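Local atomic coordinates of neck and C-terminal motor domain of Kar3 (Candida glabrata, PDB entry 4GKR), a protein that is a kinesin-14 motor that binds ADP and magnesium and probably uses ATP hydrolysis to move along microtubules, in the cell most likely paired with a Vik1-like partner. Residues P133-I136 with N137-S141. Numbering follows the deposited sequence.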
loop_
_atom_site.group_PDB
_atom_site.type_symbol
_atom_site.label_atom_id
_atom_site.label_comp_id
_atom_site.label_asym_id
_atom_site.label_seq_id
_atom_site.Cartn_x
_atom_site.Cartn_y
_atom_site.Cartn_z
ATOM N N PRO A 133 -8.949 -1.743 7.111
ATOM C CA PRO A 133 -9.636 -1.785 8.424
ATOM C C PRO A 133 -8.689 -1.848 9.633
ATOM O O PRO A 133 -8.966 -1.227 10.651
ATOM C CB PRO A 133 -10.497 -3.042 8.350
ATOM C CG PRO A 133 -9.987 -3.811 7.191
ATOM C CD PRO A 133 -9.413 -2.817 6.217
ATOM N N ALA A 134 -7.575 -2.559 9.526
ATOM C CA ALA A 134 -6.629 -2.643 10.642
ATOM C C ALA A 134 -6.013 -1.273 10.962
ATOM O O ALA A 134 -5.893 -0.896 12.130
ATOM C CB ALA A 134 -5.540 -3.650 10.345
ATOM N N THR A 135 -5.634 -0.539 9.920
ATOM C CA THR A 135 -5.052 0.756 10.096
ATOM C C THR A 135 -6.036 1.656 10.793
ATOM O O THR A 135 -5.691 2.263 11.802
ATOM C CB THR A 135 -4.631 1.346 8.750
ATOM O OG1 THR A 135 -3.527 0.585 8.252
ATOM C CG2 THR A 135 -4.202 2.788 8.883
ATOM N N ILE A 136 -7.264 1.728 10.277
ATOM C CA ILE A 136 -8.279 2.601 10.866
ATOM C C ILE A 136 -8.454 2.265 12.345
ATOM O O ILE A 136 -8.431 3.146 13.205
ATOM C CB ILE A 136 -9.618 2.560 10.099
ATOM C CG1 ILE A 136 -9.516 3.428 8.834
ATOM C CG2 ILE A 136 -10.766 3.059 10.973
ATOM C CD1 ILE A 136 -10.460 3.053 7.700
ATOM N N ASN A 137 -8.562 0.983 12.643
ATOM C CA ASN A 137 -8.719 0.558 14.034
ATOM C C ASN A 137 -7.539 0.930 14.935
ATOM O O ASN A 137 -7.721 1.377 16.072
ATOM C CB ASN A 137 -8.949 -0.938 14.102
ATOM C CG ASN A 137 -9.795 -1.321 15.277
ATOM O OD1 ASN A 137 -10.940 -0.851 15.415
ATOM N ND2 ASN A 137 -9.244 -2.163 16.157
ATOM N N HIS A 138 -6.333 0.756 14.407
ATOM C CA HIS A 138 -5.128 1.030 15.141
ATOM C C HIS A 138 -5.049 2.486 15.492
ATOM O O HIS A 138 -4.682 2.847 16.613
ATOM C CB HIS A 138 -3.924 0.612 14.309
ATOM C CG HIS A 138 -2.656 0.531 15.095
ATOM N ND1 HIS A 138 -2.382 -0.506 15.918
ATOM C CD2 HIS A 138 -1.591 1.420 15.203
ATOM C CE1 HIS A 138 -1.188 -0.298 16.515
ATOM N NE2 HIS A 138 -0.703 0.880 16.074
ATOM N N ILE A 139 -5.423 3.333 14.534
ATOM C CA ILE A 139 -5.401 4.771 14.718
ATOM C C ILE A 139 -6.360 5.235 15.808
ATOM O O ILE A 139 -6.033 6.147 16.558
ATOM C CB ILE A 139 -5.665 5.486 13.395
ATOM C CG1 ILE A 139 -4.387 5.492 12.565
ATOM C CG2 ILE A 139 -6.140 6.917 13.591
ATOM C CD1 ILE A 139 -4.678 5.697 11.092
ATOM N N PHE A 140 -7.518 4.598 15.926
ATOM C CA PHE A 140 -8.459 4.966 16.973
ATOM C C PHE A 140 -7.930 4.683 18.367
ATOM O O PHE A 140 -8.108 5.504 19.267
ATOM C CB PHE A 140 -9.822 4.309 16.768
ATOM C CG PHE A 140 -10.692 5.025 15.775
ATOM C CD1 PHE A 140 -10.336 6.279 15.288
ATOM C CD2 PHE A 140 -11.879 4.459 15.337
ATOM C CE1 PHE A 140 -11.136 6.944 14.364
ATOM C CE2 PHE A 140 -12.688 5.121 14.416
ATOM C CZ PHE A 140 -12.316 6.366 13.927
ATOM N N SER A 141 -7.293 3.524 18.546
ATOM C CA SER A 141 -6.608 3.198 19.796
ATOM C C SER A 141 -5.726 4.332 20.264
ATOM O O SER A 141 -5.800 4.758 21.408
ATOM C CB SER A 141 -5.722 1.984 19.616
ATOM O OG SER A 141 -6.473 0.821 19.786
#
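A134 O accepts the backbone N-H of H138 at 2.8 Å. This is the shortest of four i to i+4 bonds that run in sequence along helix 131-147. N137 N reaches P133 O, I139 N reaches T135 O at 2.9 Å, and F140 N reaches I136 O at 3.2 Å.

The side chains of T135 and I139 lie side by side and point the same way. T135 CG2 meets I139 CD1 at 3.7 Å. With chi1 at -69°, OG1 of T135 lies beside its backbone N and hydrogen-bonds I131 O one turn back; this sets the methyl CG2 anti to that N, on the side of I139. The methyl is left for the apolar contact. Both residues pack on the central sheet: T135 touches I247 and L264, and I139 touches L249 and L264, while V216 of helix 213-222 meets the side chains of I136 and F140.

I136 and F140 form a second, looser pair. I136 CG2 stands 4.4 Å from F140 CE2, and I136 O lies over one face of the ring. H138 turns another way: its ring meets F92 edge-to-face, and NE2 hydrogen-bonds Q100.

The main-chain bonds satisfy the carbonyls of 133-136 within the helix. The hydroxyl of T135 is likewise paired with a backbone carbonyl, so the buried side of this turn, with T135, I136 and I139, can present mainly hydrocarbon to the sheet of the motor domain.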